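Local coordinates for protein geranyltranstransferase (IspA) (Helicobacter pylori, PDB 3LLW) that probably acts as a magnesium-dependent prenyltransferase of the FPP/GGPP synthase family, joining isoprenoid diphosphates into longer chains for terpenoid biosynthesis, at residues 10-22 with 50-62. Sequence-based numbering, arbitrary orientation.
Sequences FYYNECERFESFL and RFRPKLFLAVLCA. With SO4 (sulfate ion), chain F.
Phe10 and Cys61 meet where helices 6-23 and 51-63 of the all-helical polyprenyl synthase fold pack together, segments 10-22 and 51-62 running at 136° between their N-to-C directions. The sulfur of Cys61 lies oblique to the Phe10 ring, 5.2 Å from SG to the ring centroid, and also stands at the edge of the Tyr11 ring. Tyr11 supplies the knob of a knobs-into-holes contact, its hole formed by Lys54, Leu57, Ala58 and Cys61. With CG anti to the backbone N (chi1 162°), the ring reaches across to the backbone of the second helix, bringing CE1 within 3.3 Å of Ala58 N. Its hydroxyl then donates to Lys54 O, 2.8 Å from OH. That oxygen already accepts the helical bond from Ala58 N; the two donors approach from opposite faces of its carbonyl plane, Tyr11 OH from well above it. The buried hydroxyl thus finds a main-chain acceptor. Glu14 rests its CB and CG on the Cys61 sulfur, while its carboxylate turns to Gln73 and Tyr69. One turn on from Tyr11, Cys15 SG touches the aliphatic chain of Lys54 at CG, 3.8 Å away.

Phe18 continues the apolar seam: CE2 comes 3.6 Å from Pro53 CB, CB meets Leu57 CD1, and the ring edge faces Arg50 CG. Near the start of the second helix the contact turns ionic. Glu19, its chain bent at chi2, forms a salt bridge in which Arg50 NE points almost straight at OE1 (3.0 Å, 171°), reaching the syn side of the carboxylate. Glu84 and the carbonyl of Val44 hold Arg50 NH2, so several partners fix the guanidinium's orientation. Leu22 covers one face of that group, CD1 lying 3.6 Å above the plane, over its centre.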
loop_
_atom_site.group_PDB
_atom_site.type_symbol
_atom_site.label_atom_id
_atom_site.label_comp_id
_atom_site.label_asym_id
_atom_site.label_seq_id
_atom_site.Cartn_x
_atom_site.Cartn_y
_atom_site.Cartn_z
ATOM N N PHE A 10 31.689 10.688 1.768
ATOM C CA PHE A 10 30.923 10.213 0.623
ATOM C C PHE A 10 29.451 10.009 1.002
ATOM O O PHE A 10 28.550 10.347 0.231
ATOM C CB PHE A 10 31.528 8.906 0.100
ATOM C CG PHE A 10 30.688 8.216 -0.931
ATOM C CD1 PHE A 10 30.718 8.632 -2.257
ATOM C CD2 PHE A 10 29.880 7.136 -0.582
ATOM C CE1 PHE A 10 29.941 7.991 -3.224
ATOM C CE2 PHE A 10 29.096 6.494 -1.540
ATOM C CZ PHE A 10 29.128 6.923 -2.862
ATOM N N TYR A 11 29.235 9.445 2.189
ATOM C CA TYR A 11 27.904 9.175 2.710
ATOM C C TYR A 11 27.124 10.455 2.990
ATOM O O TYR A 11 25.959 10.564 2.599
ATOM C CB TYR A 11 27.981 8.289 3.959
ATOM C CG TYR A 11 26.722 8.307 4.806
ATOM C CD1 TYR A 11 25.503 7.834 4.300
ATOM C CD2 TYR A 11 26.749 8.791 6.112
ATOM C CE1 TYR A 11 24.361 7.858 5.058
ATOM C CE2 TYR A 11 25.606 8.802 6.888
ATOM C CZ TYR A 11 24.413 8.336 6.351
ATOM O OH TYR A 11 23.273 8.349 7.111
ATOM N N TYR A 12 27.761 11.421 3.644
ATOM C CA TYR A 12 27.120 12.713 3.924
ATOM C C TYR A 12 26.680 13.434 2.651
ATOM O O TYR A 12 25.660 14.123 2.630
ATOM C CB TYR A 12 28.052 13.624 4.728
ATOM C CG TYR A 12 28.123 13.318 6.210
ATOM C CD1 TYR A 12 27.048 12.728 6.879
ATOM C CD2 TYR A 12 29.259 13.646 6.952
ATOM C CE1 TYR A 12 27.108 12.454 8.239
ATOM C CE2 TYR A 12 29.326 13.384 8.318
ATOM C CZ TYR A 12 28.245 12.790 8.955
ATOM O OH TYR A 12 28.302 12.525 10.306
ATOM N N ASN A 13 27.459 13.256 1.595
ATOM C CA ASN A 13 27.174 13.877 0.324
ATOM C C ASN A 13 26.014 13.176 -0.403
ATOM O O ASN A 13 25.213 13.837 -1.067
ATOM C CB ASN A 13 28.446 13.918 -0.524
ATOM C CG ASN A 13 28.260 14.647 -1.823
ATOM O OD1 ASN A 13 28.617 14.130 -2.883
ATOM N ND2 ASN A 13 27.690 15.852 -1.762
ATOM N N GLU A 14 25.925 11.851 -0.264
ATOM C CA GLU A 14 24.782 11.101 -0.798
ATOM C C GLU A 14 23.450 11.456 -0.133
ATOM O O GLU A 14 22.416 11.466 -0.788
ATOM C CB GLU A 14 25.028 9.595 -0.748
ATOM C CG GLU A 14 26.054 9.135 -1.778
ATOM C CD GLU A 14 25.756 9.668 -3.182
ATOM O OE1 GLU A 14 24.612 9.481 -3.662
ATOM O OE2 GLU A 14 26.663 10.266 -3.805
ATOM N N CYS A 15 23.494 11.770 1.156
ATOM C CA CYS A 15 22.328 12.251 1.880
ATOM C C CYS A 15 21.834 13.590 1.356
ATOM O O CYS A 15 20.632 13.820 1.300
ATOM C CB CYS A 15 22.633 12.338 3.377
ATOM S SG CYS A 15 22.920 10.710 4.102
ATOM N N GLU A 16 22.767 14.467 0.979
ATOM C CA GLU A 16 22.430 15.767 0.395
ATOM C C GLU A 16 21.895 15.589 -1.018
ATOM O O GLU A 16 20.980 16.296 -1.430
ATOM C CB GLU A 16 23.647 16.706 0.389
ATOM C CG GLU A 16 24.125 17.119 1.777
ATOM C CD GLU A 16 23.040 17.816 2.595
ATOM O OE1 GLU A 16 22.605 18.926 2.206
ATOM O OE2 GLU A 16 22.624 17.253 3.631
ATOM N N ARG A 17 22.468 14.629 -1.741
ATOM C CA ARG A 17 22.031 14.303 -3.089
ATOM C C ARG A 17 20.692 13.559 -3.099
ATOM O O ARG A 17 19.936 13.662 -4.073
ATOM C CB ARG A 17 23.088 13.465 -3.814
ATOM C CG ARG A 17 24.294 14.232 -4.324
ATOM C CD ARG A 17 25.314 13.251 -4.898
ATOM N NE ARG A 17 26.397 13.928 -5.609
ATOM C CZ ARG A 17 27.350 13.320 -6.317
ATOM N NH1 ARG A 17 27.379 11.990 -6.430
ATOM N NH2 ARG A 17 28.283 14.052 -6.915
ATOM N N PHE A 18 20.399 12.796 -2.043
ATOM C CA PHE A 18 19.084 12.176 -1.952
ATOM C C PHE A 18 18.027 13.259 -1.759
ATOM O O PHE A 18 16.948 13.184 -2.353
ATOM C CB PHE A 18 18.963 11.136 -0.832
ATOM C CG PHE A 18 17.523 10.806 -0.485
ATOM C CD1 PHE A 18 16.767 9.984 -1.322
ATOM C CD2 PHE A 18 16.907 11.374 0.639
ATOM C CE1 PHE A 18 15.441 9.701 -1.033
ATOM C CE2 PHE A 18 15.562 11.106 0.942
ATOM C CZ PHE A 18 14.830 10.265 0.113
ATOM N N GLU A 19 18.341 14.249 -0.929
ATOM C CA GLU A 19 17.391 15.320 -0.618
ATOM C C GLU A 19 17.012 16.115 -1.872
ATOM O O GLU A 19 15.870 16.551 -2.022
ATOM C CB GLU A 19 17.938 16.217 0.503
ATOM C CG GLU A 19 17.114 17.495 0.817
ATOM C CD GLU A 19 15.659 17.225 1.241
ATOM O OE1 GLU A 19 15.432 16.647 2.325
ATOM O OE2 GLU A 19 14.737 17.621 0.496
ATOM N N SER A 20 17.960 16.260 -2.792
ATOM C CA SER A 20 17.715 17.008 -4.017
ATOM C C SER A 20 16.808 16.216 -4.964
ATOM O O SER A 20 15.874 16.770 -5.547
ATOM C CB SER A 20 19.036 17.368 -4.691
ATOM O OG SER A 20 18.854 18.447 -5.576
ATOM N N PHE A 21 17.093 14.921 -5.092
ATOM C CA PHE A 21 16.265 13.967 -5.832
ATOM C C PHE A 21 14.787 13.994 -5.398
ATOM O O PHE A 21 13.888 13.970 -6.234
ATOM C CB PHE A 21 16.863 12.566 -5.655
ATOM C CG PHE A 21 16.044 11.448 -6.237
ATOM C CD1 PHE A 21 16.306 10.977 -7.524
ATOM C CD2 PHE A 21 15.066 10.801 -5.474
ATOM C CE1 PHE A 21 15.574 9.909 -8.066
ATOM C CE2 PHE A 21 14.328 9.740 -6.005
ATOM C CZ PHE A 21 14.581 9.290 -7.301
ATOM N N LEU A 22 14.552 14.112 -4.121
ATOM C CA LEU A 22 13.225 14.129 -3.603
ATOM C C LEU A 22 12.526 15.438 -3.943
ATOM O O LEU A 22 11.375 15.462 -4.264
ATOM C CB LEU A 22 13.289 13.878 -2.112
ATOM C CG LEU A 22 12.073 14.010 -1.235
ATOM C CD1 LEU A 22 12.268 13.331 0.057
ATOM C CD2 LEU A 22 11.685 15.421 -1.028
ATOM N N ARG A 50 14.534 13.355 7.388
ATOM C CA ARG A 50 14.915 12.210 6.527
ATOM C C ARG A 50 15.670 11.114 7.288
ATOM O O ARG A 50 16.568 10.468 6.732
ATOM C CB ARG A 50 15.748 12.667 5.303
ATOM C CG ARG A 50 15.021 13.156 4.048
ATOM C CD ARG A 50 13.589 13.636 4.263
ATOM N NE ARG A 50 13.272 14.835 3.485
ATOM C CZ ARG A 50 12.048 15.214 3.136
ATOM N NH1 ARG A 50 11.879 16.333 2.444
ATOM N NH2 ARG A 50 10.989 14.483 3.477
ATOM N N PHE A 51 15.302 10.892 8.548
ATOM C CA PHE A 51 16.011 9.932 9.375
ATOM C C PHE A 51 16.037 8.528 8.756
ATOM O O PHE A 51 17.077 7.882 8.743
ATOM C CB PHE A 51 15.463 9.898 10.811
ATOM C CG PHE A 51 16.253 9.000 11.742
ATOM C CD1 PHE A 51 17.626 9.198 11.933
ATOM C CD2 PHE A 51 15.632 7.956 12.423
ATOM C CE1 PHE A 51 18.356 8.370 12.787
ATOM C CE2 PHE A 51 16.352 7.130 13.284
ATOM C CZ PHE A 51 17.716 7.331 13.462
ATOM N N ARG A 52 14.905 8.084 8.217
ATOM C CA ARG A 52 14.808 6.738 7.674
ATOM C C ARG A 52 15.589 6.517 6.374
ATOM O O ARG A 52 16.323 5.538 6.302
ATOM C CB ARG A 52 13.349 6.265 7.574
ATOM C CG ARG A 52 12.723 6.022 8.915
ATOM C CD ARG A 52 11.340 6.642 8.979
ATOM N NE ARG A 52 10.842 6.628 10.345
ATOM C CZ ARG A 52 10.837 7.685 11.150
ATOM N NH1 ARG A 52 10.371 7.554 12.379
ATOM N NH2 ARG A 52 11.274 8.872 10.725
ATOM N N PRO A 53 15.436 7.403 5.352
ATOM C CA PRO A 53 16.349 7.262 4.223
ATOM C C PRO A 53 17.833 7.378 4.584
ATOM O O PRO A 53 18.649 6.640 4.027
ATOM C CB PRO A 53 15.935 8.395 3.285
ATOM C CG PRO A 53 14.534 8.700 3.642
ATOM C CD PRO A 53 14.459 8.488 5.113
ATOM N N LYS A 54 18.183 8.263 5.516
ATOM C CA LYS A 54 19.571 8.321 6.001
ATOM C C LYS A 54 20.055 7.004 6.609
ATOM O O LYS A 54 21.202 6.615 6.393
ATOM C CB LYS A 54 19.780 9.463 6.981
ATOM C CG LYS A 54 19.852 10.819 6.309
ATOM C CD LYS A 54 19.749 11.944 7.317
ATOM C CE LYS A 54 19.615 13.277 6.581
ATOM N NZ LYS A 54 19.780 14.438 7.470
ATOM N N LEU A 55 19.189 6.314 7.349
ATOM C CA LEU A 55 19.538 4.996 7.900
ATOM C C LEU A 55 19.753 3.975 6.798
ATOM O O LEU A 55 20.676 3.173 6.875
ATOM C CB LEU A 55 18.440 4.486 8.832
ATOM C CG LEU A 55 18.281 5.123 10.207
ATOM C CD1 LEU A 55 16.875 4.814 10.717
ATOM C CD2 LEU A 55 19.348 4.576 11.142
ATOM N N PHE A 56 18.876 4.013 5.788
ATOM C CA PHE A 56 18.954 3.151 4.615
ATOM C C PHE A 56 20.281 3.353 3.904
ATOM O O PHE A 56 21.012 2.387 3.599
ATOM C CB PHE A 56 17.785 3.453 3.650
ATOM C CG PHE A 56 17.905 2.762 2.309
ATOM C CD1 PHE A 56 18.178 3.490 1.160
ATOM C CD2 PHE A 56 17.768 1.374 2.204
ATOM C CE1 PHE A 56 18.299 2.850 -0.080
ATOM C CE2 PHE A 56 17.891 0.731 0.966
ATOM C CZ PHE A 56 18.173 1.461 -0.168
ATOM N N LEU A 57 20.580 4.622 3.645
ATOM C CA LEU A 57 21.807 5.006 2.951
ATOM C C LEU A 57 23.082 4.792 3.772
ATOM O O LEU A 57 24.127 4.532 3.203
ATOM C CB LEU A 57 21.717 6.440 2.448
ATOM C CG LEU A 57 20.742 6.684 1.302
ATOM C CD1 LEU A 57 20.496 8.194 1.129
ATOM C CD2 LEU A 57 21.283 6.065 0.024
ATOM N N ALA A 58 22.984 4.861 5.094
ATOM C CA ALA A 58 24.116 4.566 5.966
ATOM C C ALA A 58 24.628 3.151 5.760
ATOM O O ALA A 58 25.820 2.955 5.672
ATOM C CB ALA A 58 23.752 4.776 7.415
ATOM N N VAL A 59 23.711 2.189 5.666
ATOM C CA VAL A 59 24.043 0.774 5.498
ATOM C C VAL A 59 24.554 0.515 4.087
ATOM O O VAL A 59 25.548 -0.172 3.884
ATOM C CB VAL A 59 22.817 -0.135 5.787
ATOM C CG1 VAL A 59 23.208 -1.609 5.820
ATOM C CG2 VAL A 59 22.198 0.223 7.105
ATOM N N LEU A 60 23.867 1.096 3.119
ATOM C CA LEU A 60 24.138 0.857 1.722
ATOM C C LEU A 60 25.453 1.461 1.209
ATOM O O LEU A 60 26.257 0.749 0.594
ATOM C CB LEU A 60 22.951 1.351 0.922
ATOM C CG LEU A 60 22.989 1.214 -0.582
ATOM C CD1 LEU A 60 22.751 -0.234 -1.002
ATOM C CD2 LEU A 60 21.902 2.094 -1.057
ATOM N N CYS A 61 25.681 2.748 1.483
ATOM C CA CYS A 61 26.935 3.434 1.113
ATOM C C CYS A 61 28.172 2.776 1.708
ATOM O O CYS A 61 29.232 2.767 1.086
ATOM C CB CYS A 61 26.925 4.895 1.565
ATOM S SG CYS A 61 25.750 5.930 0.723
ATOM N N ALA A 62 28.025 2.258 2.923
ATOM C CA ALA A 62 29.076 1.518 3.594
ATOM C C ALA A 62 29.389 0.178 2.930
ATOM O O ALA A 62 30.549 -0.231 2.872
ATOM C CB ALA A 62 28.696 1.296 5.019
HETATM S S SO4 F . 11.661 12.542 10.977
HETATM O O1 SO4 F . 10.469 13.231 10.455
HETATM O O2 SO4 F . 11.263 11.449 11.868
HETATM O O3 SO4 F . 12.489 12.013 9.885
HETATM O O4 SO4 F . 12.442 13.498 11.761
#